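Local coordinates for sensor histidine kinase DcuS (Escherichia coli, PDB 3BY8), which senses C4-dicarboxylates such as fumarate through its periplasmic domain and activates the response regulator DcuR by phosphorylation, at residues 98-111 and 122-134. Residues are numbered along the deposited sequence; the frame is centred on the assembly and turned at random.
Sequences INRGFLAQALRVFT and GVVAIGLELSRVT. With LMR ((2S)-2-hydroxybutanedioic acid), chain B.
The carbonyl oxygen of Gln-105 is gripped twice where strand 120-129 gives way to helix 130-138: Leu-130 N donates to Gln-105 O over 3.0 Å, almost straight at 175°, and a water that donates to the same oxygen accepts from Ser-131 N. From there the two strands run on as a regular antiparallel ladder, with Leu-107, Val-109 and Thr-111 each exchanging a pair of backbone hydrogen bonds with Leu-128, Ile-126 and Val-124, respectively. The hairpin illustrates how one sheet can serve two purposes. On one face Leu-107 and Leu-128 lie side by side, CD2 of the former pressed to CD1 of the latter at a tight 3.5 Å. On the other, Phe-110 brings CE2 to within 3.5 Å of Ala-125 CB, while Arg-108 rises beside Gly-127 toward the malate. Bends at chi2 (143°) and chi3 (57°) lead its guanidinium away from the strand, so that the malate hydroxyl O2 lies at the guanidinium edge, in plane, 2.9 Å from Arg-108 NH1 and 3.3 Å from Arg-108 NH2. Asp-85 forms a salt bridge with Arg-108 NE and Lys-82 O accepts from its NH2, probably fixing the group's rotation. A leucine in place of Arg-108 would probably leave the ligand hydroxyl without these donors and deprive Asp-85 of this cationic partner. The 101-103 loop supplies backbone donors to the C4 carboxylate of the malate, Phe-102 N reaching LMR O4A at 2.8 Å. Within this periplasmic Cache domain, strands 58-63 and 95-99 flank the hairpin, and helix 8-25 packs against its Leu-107, Val-109 and Ile-126 face.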
ATOM      1  N   ILE A  98       1.058  -6.786 -11.228  1.00 12.29           N
ATOM      2  CA  ILE A  98       2.012  -5.889 -11.868  1.00 12.32           C
ATOM      3  C   ILE A  98       1.127  -4.819 -12.536  1.00 14.07           C
ATOM      4  O   ILE A  98       0.226  -5.125 -13.329  1.00 14.26           O
ATOM      5  CB  ILE A  98       2.872  -6.627 -12.913  1.00 13.65           C
ATOM      6  CG1 ILE A  98       3.758  -7.636 -12.180  1.00 15.45           C
ATOM      7  CG2 ILE A  98       3.685  -5.634 -13.711  1.00 15.11           C
ATOM      8  CD1 ILE A  98       4.569  -8.544 -13.077  1.00 16.12           C
ATOM      9  N   ASN A  99       1.337  -3.557 -12.199  1.00 12.75           N
ATOM     10  CA  ASN A  99       0.488  -2.501 -12.747  1.00 11.77           C
ATOM     11  C   ASN A  99       1.125  -1.143 -12.475  1.00 10.83           C
ATOM     12  O   ASN A  99       2.284  -1.057 -12.040  1.00 12.06           O
ATOM     13  CB  ASN A  99      -0.896  -2.566 -12.050  1.00 11.14           C
ATOM     14  CG  ASN A  99      -2.028  -1.929 -12.861  1.00 11.79           C
ATOM     15  OD1 ASN A  99      -1.836  -1.503 -13.996  1.00 14.58           O
ATOM     16  ND2 ASN A  99      -3.200  -1.865 -12.264  1.00 13.93           N
ATOM     17  N   ARG A 100       0.382  -0.083 -12.760  1.00 13.42           N
ATOM     18  CA  ARG A 100       0.875   1.250 -12.442  1.00 13.79           C
ATOM     19  C   ARG A 100      -0.285   2.198 -12.326  1.00 15.65           C
ATOM     20  O   ARG A 100      -1.343   1.984 -12.928  1.00 15.48           O
ATOM     21  CB  ARG A 100       1.860   1.754 -13.490  1.00 22.61           C
ATOM     22  CG  ARG A 100       1.288   2.004 -14.841  1.00 26.99           C
ATOM     23  CD  ARG A 100       2.270   2.854 -15.644  1.00 32.94           C
ATOM     24  NE  ARG A 100       2.148   4.235 -15.218  1.00 36.51           N
ATOM     25  CZ  ARG A 100       3.072   5.169 -15.372  1.00 38.32           C
ATOM     26  NH1 ARG A 100       4.231   4.885 -15.958  1.00 38.52           N
ATOM     27  NH2 ARG A 100       2.830   6.393 -14.916  1.00 34.61           N
ATOM     28  N   GLY A 101      -0.099   3.195 -11.470  1.00 13.07           N
ATOM     29  CA  GLY A 101      -1.062   4.255 -11.273  1.00 13.85           C
ATOM     30  C   GLY A 101      -0.404   5.473 -11.905  1.00 14.69           C
ATOM     31  O   GLY A 101      -0.346   5.571 -13.136  1.00 16.60           O
ATOM     32  N   PHE A 102       0.134   6.372 -11.085  1.00 13.80           N
ATOM     33  CA  PHE A 102       0.849   7.549 -11.582  1.00 14.29           C
ATOM     34  C   PHE A 102       2.366   7.423 -11.469  1.00 15.22           C
ATOM     35  O   PHE A 102       3.109   8.212 -12.075  1.00 17.24           O
ATOM     36  CB  PHE A 102       0.361   8.795 -10.847  1.00 15.66           C
ATOM     37  CG  PHE A 102      -1.046   9.114 -11.155  1.00 16.22           C
ATOM     38  CD1 PHE A 102      -1.372   9.724 -12.366  1.00 20.93           C
ATOM     39  CD2 PHE A 102      -2.075   8.713 -10.311  1.00 19.66           C
ATOM     40  CE1 PHE A 102      -2.697   9.921 -12.735  1.00 21.19           C
ATOM     41  CE2 PHE A 102      -3.411   8.905 -10.671  1.00 21.47           C
ATOM     42  CZ  PHE A 102      -3.721   9.511 -11.889  1.00 23.09           C
ATOM     43  N   LEU A 103       2.831   6.451 -10.690  1.00 15.38           N
ATOM     44  CA  LEU A 103       4.259   6.234 -10.510  1.00 15.50           C
ATOM     45  C   LEU A 103       4.756   5.226 -11.532  1.00 15.55           C
ATOM     46  O   LEU A 103       4.004   4.859 -12.448  1.00 16.79           O
ATOM     47  CB  LEU A 103       4.523   5.739  -9.082  1.00 14.59           C
ATOM     48  CG  LEU A 103       3.984   6.688  -8.001  1.00 14.12           C
ATOM     49  CD1 LEU A 103       4.197   6.069  -6.622  1.00 16.72           C
ATOM     50  CD2 LEU A 103       4.688   8.051  -8.087  1.00 17.96           C
ATOM     51  N   ALA A 104       5.993   4.760 -11.396  1.00 16.62           N
ATOM     52  CA  ALA A 104       6.533   3.790 -12.336  1.00 15.88           C
ATOM     53  C   ALA A 104       5.786   2.459 -12.223  1.00 14.10           C
ATOM     54  O   ALA A 104       5.089   2.176 -11.230  1.00 13.47           O
ATOM     55  CB  ALA A 104       8.006   3.560 -12.055  1.00 17.49           C
ATOM     56  N   GLN A 105       5.921   1.640 -13.261  1.00 15.44           N
ATOM     57  CA  GLN A 105       5.361   0.296 -13.314  1.00 14.85           C
ATOM     58  C   GLN A 105       5.961  -0.456 -12.137  1.00 15.06           C
ATOM     59  O   GLN A 105       7.173  -0.340 -11.837  1.00 18.48           O
ATOM     60  CB  GLN A 105       5.738  -0.350 -14.626  1.00 19.70           C
ATOM     61  CG  GLN A 105       5.037   0.312 -15.786  1.00 21.95           C
ATOM     62  CD  GLN A 105       5.376  -0.357 -17.085  1.00 28.94           C
ATOM     63  OE1 GLN A 105       4.747  -0.115 -18.123  1.00 30.23           O
ATOM     64  NE2 GLN A 105       6.390  -1.214 -17.039  1.00 28.66           N
ATOM     65  N   ALA A 106       5.116  -1.247 -11.490  1.00 13.72           N
ATOM     66  CA  ALA A 106       5.505  -1.897 -10.263  1.00 14.50           C
ATOM     67  C   ALA A 106       4.871  -3.226  -9.957  1.00 12.98           C
ATOM     68  O   ALA A 106       3.824  -3.564 -10.500  1.00 14.02           O
ATOM     69  CB  ALA A 106       5.167  -0.947  -9.115  1.00 14.01           C
ATOM     70  N   LEU A 107       5.544  -3.968  -9.076  1.00 13.29           N
ATOM     71  CA  LEU A 107       5.067  -5.214  -8.505  1.00 14.57           C
ATOM     72  C   LEU A 107       4.370  -4.647  -7.265  1.00 13.98           C
ATOM     73  O   LEU A 107       4.980  -3.969  -6.426  1.00 15.62           O
ATOM     74  CB  LEU A 107       6.239  -6.101  -8.102  1.00 15.07           C
ATOM     75  CG  LEU A 107       5.833  -7.374  -7.374  1.00 18.06           C
ATOM     76  CD1 LEU A 107       4.919  -8.217  -8.223  1.00 21.00           C
ATOM     77  CD2 LEU A 107       7.117  -8.149  -7.027  1.00 19.55           C
ATOM     78  N   ARG A 108       3.075  -4.905  -7.175  1.00 11.93           N
ATOM     79  CA  ARG A 108       2.246  -4.325  -6.127  1.00 11.54           C
ATOM     80  C   ARG A 108       1.525  -5.360  -5.303  1.00  9.58           C
ATOM     81  O   ARG A 108       1.049  -6.355  -5.810  1.00 12.22           O
ATOM     82  CB  ARG A 108       1.232  -3.409  -6.826  1.00 10.31           C
ATOM     83  CG  ARG A 108       1.904  -2.292  -7.619  1.00 10.62           C
ATOM     84  CD  ARG A 108       1.193  -1.951  -8.954  1.00 10.62           C
ATOM     85  NE  ARG A 108      -0.222  -1.571  -8.824  1.00  9.62           N
ATOM     86  CZ  ARG A 108      -0.676  -0.329  -8.821  1.00  9.13           C
ATOM     87  NH1 ARG A 108       0.138   0.720  -8.920  1.00 11.42           N
ATOM     88  NH2 ARG A 108      -1.993  -0.129  -8.800  1.00 10.91           N
ATOM     89  N   VAL A 109       1.453  -5.102  -3.999  1.00 11.05           N
ATOM     90  CA  VAL A 109       0.772  -5.985  -3.073  1.00 10.75           C
ATOM     91  C   VAL A 109      -0.265  -5.197  -2.274  1.00  9.65           C
ATOM     92  O   VAL A 109      -0.149  -3.968  -2.060  1.00  9.98           O
ATOM     93  CB  VAL A 109       1.767  -6.717  -2.101  1.00 11.92           C
ATOM     94  CG1 VAL A 109       2.845  -7.428  -2.949  1.00 14.01           C
ATOM     95  CG2 VAL A 109       2.406  -5.759  -1.092  1.00 11.64           C
ATOM     96  N   PHE A 110      -1.260  -5.945  -1.802  1.00  9.40           N
ATOM     97  CA  PHE A 110      -2.398  -5.312  -1.123  1.00  8.10           C
ATOM     98  C   PHE A 110      -2.877  -6.180   0.007  1.00 10.29           C
ATOM     99  O   PHE A 110      -2.962  -7.402  -0.134  1.00 12.10           O
ATOM    100  CB  PHE A 110      -3.605  -5.179  -2.105  1.00  9.42           C
ATOM    101  CG  PHE A 110      -3.312  -4.380  -3.331  1.00  8.44           C
ATOM    102  CD1 PHE A 110      -2.608  -4.953  -4.402  1.00 10.23           C
ATOM    103  CD2 PHE A 110      -3.732  -3.051  -3.433  1.00  9.34           C
ATOM    104  CE1 PHE A 110      -2.333  -4.194  -5.558  1.00 11.13           C
ATOM    105  CE2 PHE A 110      -3.463  -2.311  -4.573  1.00  9.29           C
ATOM    106  CZ  PHE A 110      -2.762  -2.881  -5.644  1.00  9.20           C
ATOM    107  N   THR A 111      -3.222  -5.553   1.129  1.00  9.25           N
ATOM    108  CA  THR A 111      -3.790  -6.297   2.247  1.00  9.74           C
ATOM    109  C   THR A 111      -4.877  -5.440   2.924  1.00  9.71           C
ATOM    110  O   THR A 111      -4.779  -4.217   2.979  1.00 10.31           O
ATOM    111  CB  THR A 111      -2.675  -6.742   3.261  1.00  8.91           C
ATOM    112  OG1 THR A 111      -3.175  -7.814   4.072  1.00 11.28           O
ATOM    113  CG2 THR A 111      -2.247  -5.576   4.179  1.00 11.70           C
ATOM    114  N   GLY A 122     -10.234  -0.398   5.412  1.00 12.63           N
ATOM    115  CA  GLY A 122      -9.362   0.144   4.393  1.00 13.33           C
ATOM    116  C   GLY A 122      -8.464  -0.903   3.786  1.00 10.01           C
ATOM    117  O   GLY A 122      -8.704  -2.097   3.926  1.00 11.43           O
ATOM    118  N   VAL A 123      -7.448  -0.415   3.083  1.00 10.29           N
ATOM    119  CA  VAL A 123      -6.471  -1.245   2.406  1.00 10.58           C
ATOM    120  C   VAL A 123      -5.091  -0.600   2.497  1.00 11.37           C
ATOM    121  O   VAL A 123      -4.975   0.617   2.508  1.00 10.05           O
ATOM    122  CB  VAL A 123      -6.839  -1.351   0.894  1.00 10.24           C
ATOM    123  CG1 VAL A 123      -5.749  -2.102   0.121  1.00 10.60           C
ATOM    124  CG2 VAL A 123      -8.181  -2.069   0.738  1.00 12.63           C
ATOM    125  N   VAL A 124      -4.064  -1.431   2.628  1.00 10.89           N
ATOM    126  CA  VAL A 124      -2.686  -0.931   2.516  1.00 10.40           C
ATOM    127  C   VAL A 124      -2.176  -1.534   1.195  1.00  8.34           C
ATOM    128  O   VAL A 124      -2.175  -2.760   1.002  1.00  9.24           O
ATOM    129  CB  VAL A 124      -1.733  -1.386   3.634  1.00  9.16           C
ATOM    130  CG1 VAL A 124      -0.364  -0.774   3.381  1.00 10.68           C
ATOM    131  CG2 VAL A 124      -2.246  -0.955   5.004  1.00 10.46           C
ATOM    132  N   ALA A 125      -1.776  -0.634   0.289  1.00  9.09           N
ATOM    133  CA  ALA A 125      -1.225  -0.990  -1.019  1.00 10.31           C
ATOM    134  C   ALA A 125       0.263  -0.605  -1.049  1.00 10.83           C
ATOM    135  O   ALA A 125       0.602   0.531  -0.698  1.00 11.44           O
ATOM    136  CB  ALA A 125      -1.982  -0.223  -2.121  1.00 11.12           C
ATOM    137  N   ILE A 126       1.134  -1.516  -1.487  1.00 10.09           N
ATOM    138  CA  ILE A 126       2.589  -1.215  -1.542  1.00 11.59           C
ATOM    139  C   ILE A 126       3.170  -1.654  -2.888  1.00 10.50           C
ATOM    140  O   ILE A 126       2.818  -2.712  -3.395  1.00 12.78           O
ATOM    141  CB  ILE A 126       3.339  -1.937  -0.391  1.00 12.53           C
ATOM    142  CG1 ILE A 126       2.847  -1.365   0.939  1.00 11.37           C
ATOM    143  CG2 ILE A 126       4.869  -1.792  -0.550  1.00 14.59           C
ATOM    144  CD1 ILE A 126       3.647  -1.850   2.175  1.00 13.07           C
ATOM    145  N   GLY A 127       4.016  -0.813  -3.476  1.00 12.06           N
ATOM    146  CA  GLY A 127       4.621  -1.170  -4.742  1.00 13.60           C
ATOM    147  C   GLY A 127       6.141  -1.203  -4.679  1.00 15.71           C
ATOM    148  O   GLY A 127       6.759  -0.440  -3.915  1.00 17.31           O
ATOM    149  N   LEU A 128       6.701  -2.081  -5.499  1.00 16.48           N
ATOM    150  CA  LEU A 128       8.137  -2.297  -5.680  1.00 19.07           C
ATOM    151  C   LEU A 128       8.346  -1.964  -7.161  1.00 18.43           C
ATOM    152  O   LEU A 128       7.712  -2.570  -8.011  1.00 18.86           O
ATOM    153  CB  LEU A 128       8.483  -3.789  -5.494  1.00 21.35           C
ATOM    154  CG  LEU A 128       8.353  -4.554  -4.171  1.00 23.88           C
ATOM    155  CD1 LEU A 128       7.991  -6.013  -4.396  1.00 24.08           C
ATOM    156  CD2 LEU A 128       9.669  -4.452  -3.437  1.00 25.76           C
ATOM    157  N   GLU A 129       9.241  -1.034  -7.470  1.00 20.16           N
ATOM    158  CA  GLU A 129       9.508  -0.658  -8.859  1.00 20.84           C
ATOM    159  C   GLU A 129       9.939  -1.886  -9.683  1.00 22.46           C
ATOM    160  O   GLU A 129      10.846  -2.625  -9.290  1.00 21.26           O
ATOM    161  CB  GLU A 129      10.592   0.421  -8.861  1.00 25.33           C
ATOM    162  CG  GLU A 129      10.591   1.335 -10.062  1.00 30.11           C
ATOM    163  CD  GLU A 129      11.451   2.574  -9.843  1.00 31.81           C
ATOM    164  OE1 GLU A 129      11.628   3.350 -10.807  1.00 33.41           O
ATOM    165  OE2 GLU A 129      11.942   2.773  -8.703  1.00 32.88           O
ATOM    166  N   LEU A 130       9.287  -2.129 -10.820  1.00 19.86           N
ATOM    167  CA  LEU A 130       9.632  -3.287 -11.636  1.00 22.05           C
ATOM    168  C   LEU A 130      11.115  -3.333 -12.010  1.00 21.13           C
ATOM    169  O   LEU A 130      11.722  -4.407 -11.987  1.00 24.24           O
ATOM    170  CB  LEU A 130       8.810  -3.315 -12.932  1.00 23.92           C
ATOM    171  CG  LEU A 130       7.545  -4.148 -13.018  1.00 25.69           C
ATOM    172  CD1 LEU A 130       7.200  -4.312 -14.511  1.00 22.58           C
ATOM    173  CD2 LEU A 130       7.745  -5.500 -12.356  1.00 21.79           C
ATOM    174  N   SER A 131      11.669  -2.181 -12.371  1.00 24.09           N
ATOM    175  CA  SER A 131      13.073  -2.122 -12.779  1.00 27.14           C
ATOM    176  C   SER A 131      13.989  -2.548 -11.644  1.00 29.43           C
ATOM    177  O   SER A 131      15.077  -3.090 -11.875  1.00 28.59           O
ATOM    178  CB  SER A 131      13.431  -0.713 -13.270  1.00 28.66           C
ATOM    179  OG  SER A 131      13.214   0.264 -12.274  1.00 31.52           O
ATOM    180  N   ARG A 132      13.549  -2.323 -10.413  1.00 30.30           N
ATOM    181  CA  ARG A 132      14.347  -2.716  -9.266  1.00 31.69           C
ATOM    182  C   ARG A 132      14.219  -4.228  -9.080  1.00 30.72           C
ATOM    183  O   ARG A 132      15.129  -4.877  -8.573  1.00 30.62           O
ATOM    184  CB  ARG A 132      13.901  -1.941  -8.023  1.00 35.46           C
ATOM    185  CG  ARG A 132      13.875  -0.441  -8.275  1.00 39.30           C
ATOM    186  CD  ARG A 132      13.672   0.365  -7.005  1.00 44.26           C
ATOM    187  NE  ARG A 132      14.924   0.552  -6.276  1.00 48.58           N
ATOM    188  CZ  ARG A 132      15.054   1.313  -5.192  1.00 50.36           C
ATOM    189  NH1 ARG A 132      14.003   1.961  -4.699  1.00 51.52           N
ATOM    190  NH2 ARG A 132      16.241   1.438  -4.607  1.00 52.89           N
ATOM    191  N   VAL A 133      13.105  -4.811  -9.523  1.00 29.62           N
ATOM    192  CA  VAL A 133      12.962  -6.256  -9.415  1.00 27.33           C
ATOM    193  C   VAL A 133      13.966  -6.904 -10.372  1.00 28.93           C
ATOM    194  O   VAL A 133      14.546  -7.945 -10.071  1.00 29.16           O
ATOM    195  CB  VAL A 133      11.518  -6.730  -9.763  1.00 29.68           C
ATOM    196  CG1 VAL A 133      11.476  -8.240  -9.878  1.00 26.73           C
ATOM    197  CG2 VAL A 133      10.551  -6.274  -8.682  1.00 31.82           C
ATOM    198  N   THR A 134      14.166  -6.287 -11.536  1.00 29.67           N
ATOM    199  CA  THR A 134      15.131  -6.807 -12.503  1.00 28.87           C
ATOM    200  C   THR A 134      16.527  -6.715 -11.900  1.00 29.95           C
ATOM    201  O   THR A 134      17.313  -7.653 -11.990  1.00 28.91           O
ATOM    202  CB  THR A 134      15.101  -6.008 -13.818  1.00 29.45           C
ATOM    203  OG1 THR A 134      13.930  -6.366 -14.552  1.00 26.86           O
ATOM    204  CG2 THR A 134      16.333  -6.303 -14.667  1.00 28.25           C
TER
HETATM  205  C1  LMR B   1      -2.060   4.662  -6.664  1.00 14.13           C
HETATM  206  O1A LMR B   1      -1.767   5.295  -5.682  1.00 13.75           O
HETATM  207  O1B LMR B   1      -2.956   5.075  -7.430  1.00 14.45           O
HETATM  208  C2  LMR B   1      -1.086   3.619  -7.117  1.00 13.78           C
HETATM  209  O2  LMR B   1      -1.448   3.084  -8.463  1.00 13.56           O
HETATM  210  C3  LMR B   1       0.384   4.055  -6.968  1.00 13.25           C
HETATM  211  C4  LMR B   1       0.793   4.908  -8.186  1.00 12.93           C
HETATM  212  O4A LMR B   1       0.351   6.052  -8.287  1.00 14.28           O
HETATM  213  O4B LMR B   1       1.514   4.401  -9.093  1.00 12.91           O
HETATM  214  O   HOH W   1       9.667   0.078 -13.089  1.00 22.77           O